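Local atomic coordinates of xylose isomerase-like TIM barrel domain-containing protein (Parabacteroides distasonis, PDB entry 4KW2), a protein that has no established function, but adopts a xylose isomerase-like TIM barrel and is probably related to sugar isomerases and endonuclease IV-type AP endonucleases. Residues E104-F109 with D131-L136; G197-A202 with Q233-L238; A176-W181 with K224-E229. All coordinates share one frame; numbering follows the deposited sequence. Where two conformers were deposited one is given.

Contact 1: residues E104-F109 with D131-L136; sequences EEWDKF and DYIESL
Trp106 and Leu136 both set CG opposite their own carbonyl carbon and beside the backbone N (chi1 -75° and -70°), which carries the indole in between helices 103-116 and 130-140, toward the strands, and brings the leucine branches against its stem. Leu136 CD1 rests 3.7 Å from Trp106 CB, while the other methyl, Leu136 CD2, goes to the next residue and lies 3.3 Å from Asp107 OD1. Ile133 attends to the ring system itself. Ile133 CD1 sits over one face of the Trp106 indole, 4.0 Å from the centroid of the six-membered ring, a CH-pi contact displaced toward the rim. Tyr132 offers an edge instead, with CE2 at 4.2 Å from Trp106 CB. Tyr132 OH stands 4.0 Å from Asp107 CB, on the more exposed side of the interface. Shape, rather than polar bonding, thus holds the two helices together here. Further cover comes from Tyr100, which meets the Trp106 ring edge-to-face, and from Phe110, which touches both Ile133 and Leu136; Ala98 and Val123 of the underlying strands also touch the indole. The local axes pass 10.3 Å apart and cross at -23°, running in the same direction. This is the side-by-side packing of successive outer helices in a beta-alpha barrel, with the large apolar side chains filling the layer between helices and strands.

Contact 2: residues G197-A202 with Q233-L238; sequences GRIKVA and QHFNGL. With SO4 (sulfate ion), chain E.
Phe235 brings its ring up to strand 199-204 and meets Ile199 and Ala202 there. With its CG placed opposite the backbone N (chi1 177°), the end of the ring comes up against the strand, crossing the Ile199 side chain at about a right angle. Ile199 CG2 touches Phe235 CE1 at 3.8 Å, and the ring reaches Ala202 through its far end, Phe235 CZ lying 4.2 Å from Ala202 CB. The chain then folds back over the phenyl group, so that Gly237 N lies above the centre of one face. Beside this cluster the backbones join. Val201 and Leu238 form a parallel bridge with their side chains on the same face of the sheet, and two bonds bracket Val201: Leu238 N donates to Lys200 O at 2.9 Å, and Ala202 N donates to Leu238 O at 2.8 Å, both close to straight. Lys200 O receives a further CA-H...O approach from Gly237 CA at 3.3 Å, a closeness possible where the incoming residue carries no side chain. Farther out, the Arg198 guanidinium turns its edge to a sulfate ion, probably acquired from the crystallisation liquor. Arg198 NH2 binds sulfate O4 at 3.2 Å; its bond to O2 and that of NE to O4 are weak. The same arginine is held by carbonyls of Arg168, Ser169 and Met172, while Lys200 NZ binds Pro170 O and forms a salt bridge with Glu143. Strand 199-204 has strand 172-178 along one edge, through backbone bonds of Lys200 and Val201, with Arg198 just ahead of the strand adding another. Along its other edge begins strand 238-241, the parallel pairing of the TIM barrel's seventh and eighth strands, joined by a beta-alpha-beta crossover through helix 222-232.

Contact 3: residues A176-W181 with K224-E229; sequences ADIGHW and KAFVNE
Trp181 and Phe226 bury the most surface here, and they do so as an edge-to-face pair. The edge of the Phe226 ring is directed at the face of the indole, the planes standing 76° apart and the centroid of the six-membered indole ring lying 5.1 Å from that of the phenyl ring. Phe226 CD1 comes down over the middle of the tryptophan ring system. The stem of the same residue adds to the contact: Phe226 CB lies over the five-membered ring of Trp181, 4.1 Å from its centroid, in a CH-pi approach. Even the helix backbone takes part, since Trp181 CZ2 reaches to 3.5 Å from Phe226 CA. What makes this reach possible is the first torsion of Trp181, with CG anti to the backbone N (chi1 178°), which throws the indole out from the loop and across the helix. One atom farther along the same side of the phenyl ring, Phe226 CE1 meets Ile178 CG2 at 4.0 Å, a third apolar surface. In a TIM barrel such side chains fill the layer between a strand and the outer helix that covers it; here helix 222-232 packs against Ile178 and the loop that carries Trp181, at the C-terminal mouth of the barrel, where enzymes of this fold carry their active sites. Leu204 and Leu260 extend the apolar layer around Phe226. The indole also has a polar rim. Trp181 NE1 makes a weak hydrogen bond to Pro222 O, while Glu229 brings its carboxylate to the ring edge, Glu229 CD standing 3.3 Å from Trp181 CH2 with the two planes 74° apart. Glu229 OE2 has Asp187 OD2 close by and Lys182 NZ as a long, weak ion-pair partner.

In the fold
Contacts 2 and 3 share neighbouring elements: strand 199-204 and strand 172-178 lie side by side in the barrel, and Val201 O and Ala176 N join them by a probable hydrogen bond. Their centres are about 12 Å apart. Contact 1 lies on the other side of the chain's centre from contact 3, about 31 Å away between centres, and joins two outer helices. Contacts 1 and 3 are buried, whereas contact 2, in the barrel wall, is partly open. The chemistry follows the place: backbone hydrogen bonds where strands pair, methyl and CH-pi packing where helices meet, and an aromatic pair where a helix covers a strand and its following loop.

Contact 1: residues E104-F109 with D131-L136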
loop_
_atom_site.group_PDB
_atom_site.type_symbol
_atom_site.label_atom_id
_atom_site.label_comp_id
_atom_site.label_asym_id
_atom_site.label_seq_id
_atom_site.Cartn_x
_atom_site.Cartn_y
_atom_site.Cartn_z
ATOM N N GLU A 104 -9.851 31.169 -4.862
ATOM C CA GLU A 104 -9.667 31.757 -3.538
ATOM C C GLU A 104 -8.675 30.932 -2.715
ATOM O O GLU A 104 -7.756 31.482 -2.114
ATOM C CB GLU A 104 -11.004 31.843 -2.801
ATOM C CG GLU A 104 -10.922 32.514 -1.436
ATOM C CD GLU A 104 -12.241 32.505 -0.678
ATOM O OE1 GLU A 104 -13.146 31.713 -1.028
ATOM O OE2 GLU A 104 -12.371 33.291 0.282
ATOM N N GLU A 105 -8.866 29.615 -2.702
ATOM C CA GLU A 105 -7.967 28.712 -1.983
ATOM C C GLU A 105 -6.529 28.803 -2.497
ATOM O O GLU A 105 -5.588 28.910 -1.711
ATOM C CB GLU A 105 -8.469 27.269 -2.074
ATOM C CG GLU A 105 -9.752 27.018 -1.287
ATOM C CD GLU A 105 -10.479 25.749 -1.698
ATOM O OE1 GLU A 105 -10.174 25.193 -2.775
ATOM O OE2 GLU A 105 -11.369 25.308 -0.937
ATOM N N TRP A 106 -6.361 28.766 -3.814
ATOM C CA TRP A 106 -5.028 28.870 -4.399
ATOM C C TRP A 106 -4.381 30.169 -3.965
ATOM O O TRP A 106 -3.249 30.170 -3.490
ATOM C CB TRP A 106 -5.074 28.783 -5.926
ATOM C CG TRP A 106 -5.311 27.398 -6.433
ATOM C CD1 TRP A 106 -6.372 26.966 -7.169
ATOM C CD2 TRP A 106 -4.468 26.256 -6.238
ATOM N NE1 TRP A 106 -6.245 25.628 -7.447
ATOM C CE2 TRP A 106 -5.084 25.168 -6.888
ATOM C CE3 TRP A 106 -3.256 26.047 -5.578
ATOM C CZ2 TRP A 106 -4.527 23.892 -6.900
ATOM C CZ3 TRP A 106 -2.702 24.777 -5.591
ATOM C CH2 TRP A 106 -3.338 23.718 -6.249
ATOM N N ASP A 107 -5.120 31.267 -4.105
ATOM C CA ASP A 107 -4.617 32.590 -3.742
ATOM C C ASP A 107 -4.134 32.624 -2.295
ATOM O O ASP A 107 -3.015 33.059 -2.020
ATOM C CB ASP A 107 -5.699 33.650 -3.959
ATOM C CG ASP A 107 -5.173 35.058 -3.793
ATOM O OD1 ASP A 107 -4.259 35.450 -4.551
ATOM O OD2 ASP A 107 -5.675 35.776 -2.902
ATOM N N LYS A 108 -4.973 32.148 -1.380
ATOM C CA LYS A 108 -4.629 32.117 0.045
ATOM C C LYS A 108 -3.418 31.223 0.340
ATOM O O LYS A 108 -2.589 31.553 1.186
ATOM C CB LYS A 108 -5.824 31.644 0.873
ATOM C CG LYS A 108 -6.977 32.633 0.953
ATOM C CD LYS A 108 -8.196 31.964 1.581
ATOM C CE LYS A 108 -9.426 32.858 1.571
ATOM N NZ LYS A 108 -9.500 33.745 2.759
ATOM N N PHE A 109 -3.328 30.100 -0.366
ATOM C CA PHE A 109 -2.224 29.149 -0.214
ATOM C C PHE A 109 -0.875 29.753 -0.638
ATOM O O PHE A 109 0.116 29.645 0.095
ATOM C CB PHE A 109 -2.540 27.885 -1.016
ATOM C CG PHE A 109 -1.414 26.888 -1.080
ATOM C CD1 PHE A 109 -1.055 26.147 0.034
ATOM C CD2 PHE A 109 -0.748 26.654 -2.278
ATOM C CE1 PHE A 109 -0.029 25.216 -0.038
ATOM C CE2 PHE A 109 0.268 25.721 -2.355
ATOM C CZ PHE A 109 0.629 25.002 -1.234
ATOM N N ASP A 131 -3.070 28.169 -15.776
ATOM C CA ASP A 131 -2.971 29.593 -16.091
ATOM C C ASP A 131 -3.049 30.448 -14.831
ATOM O O ASP A 131 -2.180 31.294 -14.596
ATOM C CB ASP A 131 -4.065 30.018 -17.079
ATOM C CG ASP A 131 -3.688 29.747 -18.530
ATOM O OD1 ASP A 131 -2.827 28.882 -18.791
ATOM O OD2 ASP A 131 -4.257 30.406 -19.419
ATOM N N TYR A 132 -4.079 30.214 -14.021
ATOM C CA TYR A 132 -4.269 30.974 -12.790
ATOM C C TYR A 132 -3.125 30.736 -11.807
ATOM O O TYR A 132 -2.623 31.675 -11.179
ATOM C CB TYR A 132 -5.602 30.617 -12.133
ATOM C CG TYR A 132 -5.938 31.515 -10.965
ATOM C CD1 TYR A 132 -6.278 32.856 -11.168
ATOM C CD2 TYR A 132 -5.908 31.038 -9.659
ATOM C CE1 TYR A 132 -6.578 33.689 -10.101
ATOM C CE2 TYR A 132 -6.210 31.863 -8.590
ATOM C CZ TYR A 132 -6.544 33.185 -8.815
ATOM O OH TYR A 132 -6.842 34.001 -7.751
ATOM N N ILE A 133 -2.720 29.477 -11.677
ATOM C CA ILE A 133 -1.620 29.101 -10.790
ATOM C C ILE A 133 -0.306 29.759 -11.228
ATOM O O ILE A 133 0.478 30.196 -10.386
ATOM C CB ILE A 133 -1.476 27.562 -10.708
ATOM C CG1 ILE A 133 -2.634 26.983 -9.892
ATOM C CG2 ILE A 133 -0.145 27.161 -10.084
ATOM C CD1 ILE A 133 -2.797 25.487 -10.030
ATOM N N GLU A 134 -0.071 29.837 -12.535
ATOM C CA GLU A 134 1.137 30.489 -13.044
ATOM C C GLU A 134 1.162 31.976 -12.677
ATOM O O GLU A 134 2.220 32.506 -12.331
ATOM C CB GLU A 134 1.273 30.310 -14.560
ATOM C CG GLU A 134 2.612 30.785 -15.121
ATOM C CD GLU A 134 2.774 30.517 -16.612
ATOM O OE1 GLU A 134 1.781 30.154 -17.278
ATOM O OE2 GLU A 134 3.901 30.674 -17.125
ATOM N N SER A 135 0.003 32.636 -12.735
ATOM C CA SER A 135 -0.099 34.051 -12.376
ATOM C C SER A 135 0.292 34.271 -10.919
ATOM O O SER A 135 0.943 35.263 -10.582
ATOM C CB SER A 135 -1.521 34.565 -12.604
ATOM O OG SER A 135 -2.029 34.115 -13.844
ATOM N N LEU A 136 -0.114 33.338 -10.062
ATOM C CA LEU A 136 0.225 33.388 -8.640
ATOM C C LEU A 136 1.716 33.132 -8.402
ATOM O O LEU A 136 2.341 33.809 -7.581
ATOM C CB LEU A 136 -0.619 32.380 -7.849
ATOM C CG LEU A 136 -2.109 32.715 -7.719
ATOM C CD1 LEU A 136 -2.891 31.506 -7.227
ATOM C CD2 LEU A 136 -2.317 33.894 -6.783
#

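Contact 2: residues G197-A202 with Q233-L238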
loop_
_atom_site.group_PDB
_atom_site.type_symbol
_atom_site.label_atom_id
_atom_site.label_comp_id
_atom_site.label_asym_id
_atom_site.label_seq_id
_atom_site.Cartn_x
_atom_site.Cartn_y
_atom_site.Cartn_z
ATOM N N GLY A 197 15.452 19.859 -15.929
ATOM C CA GLY A 197 15.693 21.299 -15.852
ATOM C C GLY A 197 14.444 21.987 -15.326
ATOM O O GLY A 197 14.527 23.025 -14.670
ATOM N N ARG A 198 13.285 21.406 -15.632
ATOM C CA ARG A 198 12.020 21.784 -14.997
ATOM C C ARG A 198 11.681 20.885 -13.792
ATOM O O ARG A 198 10.672 21.111 -13.124
ATOM C CB ARG A 198 10.868 21.744 -16.010
ATOM C CG ARG A 198 10.712 23.000 -16.854
ATOM C CD ARG A 198 9.309 23.063 -17.441
ATOM N NE ARG A 198 9.182 24.046 -18.515
ATOM C CZ ARG A 198 8.790 25.313 -18.371
ATOM N NH1 ARG A 198 8.474 25.815 -17.181
ATOM N NH2 ARG A 198 8.717 26.094 -19.444
ATOM N N ILE A 199 12.511 19.877 -13.513
ATOM C CA ILE A 199 12.294 18.999 -12.360
ATOM C C ILE A 199 12.770 19.717 -11.105
ATOM O O ILE A 199 13.972 19.853 -10.889
ATOM C CB ILE A 199 13.058 17.660 -12.465
ATOM C CG1 ILE A 199 12.766 16.944 -13.791
ATOM C CG2 ILE A 199 12.700 16.761 -11.287
ATOM C CD1 ILE A 199 11.315 16.560 -13.987
ATOM N N LYS A 200 11.829 20.168 -10.279
ATOM C CA LYS A 200 12.167 20.968 -9.101
ATOM C C LYS A 200 12.173 20.168 -7.799
ATOM O O LYS A 200 12.912 20.504 -6.881
ATOM C CB LYS A 200 11.212 22.157 -8.983
ATOM C CG LYS A 200 11.359 23.145 -10.125
ATOM C CD LYS A 200 10.570 24.414 -9.877
ATOM C CE LYS A 200 10.567 25.310 -11.109
ATOM N NZ LYS A 200 11.934 25.728 -11.524
ATOM N N VAL A 201 11.347 19.127 -7.720
ATOM C CA VAL A 201 11.229 18.321 -6.512
ATOM C C VAL A 201 11.162 16.837 -6.870
ATOM O O VAL A 201 10.479 16.451 -7.811
ATOM C CB VAL A 201 9.971 18.713 -5.692
ATOM C CG1 VAL A 201 9.818 17.836 -4.453
ATOM C CG2 VAL A 201 10.032 20.181 -5.297
ATOM N N ALA A 202 11.877 16.013 -6.112
ATOM C CA ALA A 202 11.771 14.568 -6.229
ATOM C C ALA A 202 11.226 14.002 -4.923
ATOM O O ALA A 202 11.839 14.159 -3.876
ATOM C CB ALA A 202 13.127 13.963 -6.543
ATOM N N GLN A 233 22.493 13.694 -14.061
ATOM C CA GLN A 233 21.437 14.557 -14.601
ATOM C C GLN A 233 21.501 15.991 -14.071
ATOM O O GLN A 233 20.655 16.812 -14.411
ATOM C CB GLN A 233 20.063 13.953 -14.319
ATOM C CG GLN A 233 19.789 12.716 -15.156
ATOM C CD GLN A 233 18.481 12.038 -14.807
ATOM O OE1 GLN A 233 18.383 10.810 -14.841
ATOM N NE2 GLN A 233 17.463 12.834 -14.475
ATOM N N HIS A 234 22.511 16.286 -13.255
ATOM C CA HIS A 234 22.699 17.612 -12.675
ATOM C C HIS A 234 21.423 18.104 -11.992
ATOM O O HIS A 234 21.019 19.255 -12.148
ATOM C CB HIS A 234 23.169 18.607 -13.740
ATOM C CG HIS A 234 23.685 19.894 -13.177
ATOM N ND1 HIS A 234 22.934 21.052 -13.153
ATOM C CD2 HIS A 234 24.873 20.206 -12.607
ATOM C CE1 HIS A 234 23.638 22.020 -12.596
ATOM N NE2 HIS A 234 24.820 21.534 -12.258
ATOM N N PHE A 235 20.787 17.218 -11.237
ATOM C CA PHE A 235 19.620 17.588 -10.467
ATOM C C PHE A 235 20.074 18.549 -9.386
ATOM O O PHE A 235 21.023 18.264 -8.666
ATOM C CB PHE A 235 18.971 16.351 -9.849
ATOM C CG PHE A 235 17.799 16.661 -8.968
ATOM C CD1 PHE A 235 16.583 17.039 -9.517
ATOM C CD2 PHE A 235 17.911 16.582 -7.587
ATOM C CE1 PHE A 235 15.499 17.325 -8.706
ATOM C CE2 PHE A 235 16.827 16.868 -6.773
ATOM C CZ PHE A 235 15.621 17.237 -7.336
ATOM N N ASN A 236 19.419 19.699 -9.300
ATOM C CA ASN A 236 19.728 20.674 -8.259
ATOM C C ASN A 236 18.481 21.191 -7.539
ATOM O O ASN A 236 18.483 22.279 -6.990
ATOM C CB ASN A 236 20.567 21.829 -8.829
ATOM C CG ASN A 236 19.903 22.523 -10.003
ATOM O OD1 ASN A 236 18.715 22.331 -10.273
ATOM N ND2 ASN A 236 20.673 23.335 -10.713
ATOM N N GLY A 237 17.425 20.387 -7.531
ATOM C CA GLY A 237 16.201 20.741 -6.839
ATOM C C GLY A 237 16.174 20.155 -5.446
ATOM O O GLY A 237 17.212 19.961 -4.821
ATOM N N LEU A 238 14.971 19.854 -4.972
ATOM C CA LEU A 238 14.764 19.342 -3.627
ATOM C C LEU A 238 14.432 17.856 -3.675
ATOM O O LEU A 238 13.494 17.451 -4.354
ATOM C CB LEU A 238 13.632 20.124 -2.956
ATOM C CG LEU A 238 13.119 19.649 -1.590
ATOM C CD1 LEU A 238 14.183 19.835 -0.518
ATOM C CD2 LEU A 238 11.837 20.380 -1.223
HETATM S S SO4 E . 9.873 25.380 -22.978
HETATM O O1 SO4 E . 11.194 25.364 -23.643
HETATM O O2 SO4 E . 9.628 26.725 -22.416
HETATM O O3 SO4 E . 8.818 25.056 -23.964
HETATM O O4 SO4 E . 9.854 24.368 -21.896
#

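Contact 3: residues A176-W181 with K224-E229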
loop_
_atom_site.group_PDB
_atom_site.type_symbol
_atom_site.label_atom_id
_atom_site.label_comp_id
_atom_site.label_asym_id
_atom_site.label_seq_id
_atom_site.Cartn_x
_atom_site.Cartn_y
_atom_site.Cartn_z
ATOM N N ALA A 176 8.531 15.204 -9.242
ATOM C CA ALA A 176 8.699 13.847 -9.763
ATOM C C ALA A 176 8.670 12.821 -8.642
ATOM O O ALA A 176 9.375 12.966 -7.650
ATOM C CB ALA A 176 10.012 13.744 -10.517
ATOM N N ASP A 177 7.859 11.782 -8.812
ATOM C CA ASP A 177 7.820 10.669 -7.870
ATOM C C ASP A 177 8.862 9.634 -8.244
ATOM O O ASP A 177 8.885 9.149 -9.372
ATOM C CB ASP A 177 6.438 10.012 -7.854
ATOM C CG ASP A 177 5.443 10.762 -6.993
ATOM O OD1 ASP A 177 5.728 11.909 -6.578
ATOM O OD2 ASP A 177 4.363 10.200 -6.726
ATOM N N ILE A 178 9.735 9.314 -7.298
ATOM C CA ILE A 178 10.673 8.218 -7.463
ATOM C C ILE A 178 9.971 7.002 -6.898
ATOM O O ILE A 178 9.789 6.897 -5.682
ATOM C CB ILE A 178 11.993 8.470 -6.715
ATOM C CG1 ILE A 178 12.588 9.825 -7.120
ATOM C CG2 ILE A 178 12.974 7.335 -6.968
ATOM C CD1 ILE A 178 12.666 10.059 -8.613
ATOM N N GLY A 179 9.557 6.104 -7.790
ATOM C CA GLY A 179 8.732 4.962 -7.420
ATOM C C GLY A 179 9.493 3.917 -6.630
ATOM O O GLY A 179 9.827 4.132 -5.465
ATOM N N HIS A 180 9.747 2.775 -7.257
ATOM C CA HIS A 180 10.499 1.701 -6.623
ATOM C C HIS A 180 11.828 1.569 -7.347
ATOM O O HIS A 180 11.933 0.915 -8.382
ATOM C CB HIS A 180 9.710 0.389 -6.628
ATOM C CG HIS A 180 8.847 0.200 -5.416
ATOM N ND1 HIS A 180 9.345 -0.253 -4.213
ATOM C CD2 HIS A 180 7.521 0.400 -5.223
ATOM C CE1 HIS A 180 8.364 -0.325 -3.331
ATOM N NE2 HIS A 180 7.248 0.068 -3.918
ATOM N N TRP A 181 12.828 2.236 -6.788
ATOM C CA TRP A 181 14.162 2.292 -7.349
ATOM C C TRP A 181 14.924 0.999 -7.018
ATOM O O TRP A 181 15.024 0.647 -5.840
ATOM C CB TRP A 181 14.892 3.483 -6.736
ATOM C CG TRP A 181 16.285 3.606 -7.196
ATOM C CD1 TRP A 181 17.399 3.037 -6.635
ATOM C CD2 TRP A 181 16.730 4.337 -8.329
ATOM N NE1 TRP A 181 18.516 3.376 -7.360
ATOM C CE2 TRP A 181 18.134 4.176 -8.404
ATOM C CE3 TRP A 181 16.081 5.117 -9.291
ATOM C CZ2 TRP A 181 18.895 4.764 -9.406
ATOM C CZ3 TRP A 181 16.835 5.705 -10.277
ATOM C CH2 TRP A 181 18.232 5.527 -10.328
ATOM N N LYS A 224 23.625 4.631 -3.596
ATOM C CA LYS A 224 24.819 5.151 -4.267
ATOM C C LYS A 224 24.539 5.347 -5.756
ATOM O O LYS A 224 24.893 6.376 -6.332
ATOM C CB LYS A 224 26.021 4.213 -4.089
ATOM C CG LYS A 224 26.777 4.360 -2.776
ATOM C CD LYS A 224 28.124 3.647 -2.858
ATOM C CE LYS A 224 29.127 4.127 -1.816
ATOM N NZ LYS A 224 29.297 3.171 -0.684
ATOM N N ALA A 225 23.891 4.357 -6.367
ATOM C CA ALA A 225 23.516 4.428 -7.777
ATOM C C ALA A 225 22.534 5.562 -8.032
ATOM O O ALA A 225 22.587 6.212 -9.073
ATOM C CB ALA A 225 22.921 3.109 -8.229
ATOM N N PHE A 226 21.636 5.790 -7.079
ATOM C CA PHE A 226 20.633 6.843 -7.189
ATOM C C PHE A 226 21.301 8.215 -7.188
ATOM O O PHE A 226 21.035 9.058 -8.045
ATOM C CB PHE A 226 19.642 6.727 -6.025
ATOM C CG PHE A 226 18.598 7.798 -6.009
ATOM C CD1 PHE A 226 17.640 7.860 -7.006
ATOM C CD2 PHE A 226 18.567 8.741 -4.998
ATOM C CE1 PHE A 226 16.669 8.844 -6.998
ATOM C CE2 PHE A 226 17.596 9.729 -4.985
ATOM C CZ PHE A 226 16.649 9.782 -5.988
ATOM N N VAL A 227 22.176 8.418 -6.217
ATOM C CA VAL A 227 22.949 9.646 -6.092
ATOM C C VAL A 227 23.771 9.926 -7.351
ATOM O O VAL A 227 23.803 11.058 -7.838
ATOM C CB VAL A 227 23.867 9.556 -4.853
ATOM C CG1 VAL A 227 24.996 10.563 -4.923
ATOM C CG2 VAL A 227 23.039 9.751 -3.587
ATOM N N ASN A 228 24.429 8.888 -7.867
ATOM C CA ASN A 228 25.204 8.989 -9.106
ATOM C C ASN A 228 24.362 9.470 -10.276
ATOM O O ASN A 228 24.829 10.286 -11.073
ATOM C CB ASN A 228 25.846 7.648 -9.462
ATOM C CG ASN A 228 26.940 7.247 -8.493
ATOM O OD1 ASN A 228 27.345 8.028 -7.634
ATOM N ND2 ASN A 228 27.420 6.022 -8.622
ATOM N N GLU A 229 23.127 8.976 -10.375
ATOM C CA GLU A 229 22.227 9.399 -11.449
ATOM C C GLU A 229 21.804 10.848 -11.293
ATOM O O GLU A 229 21.736 11.584 -12.273
ATOM C CB GLU A 229 20.987 8.516 -11.526
ATOM C CG GLU A 229 21.248 7.183 -12.197
ATOM C CD GLU A 229 20.034 6.602 -12.896
ATOM O OE1 GLU A 229 19.049 7.339 -13.150
ATOM O OE2 GLU A 229 20.074 5.388 -13.191
#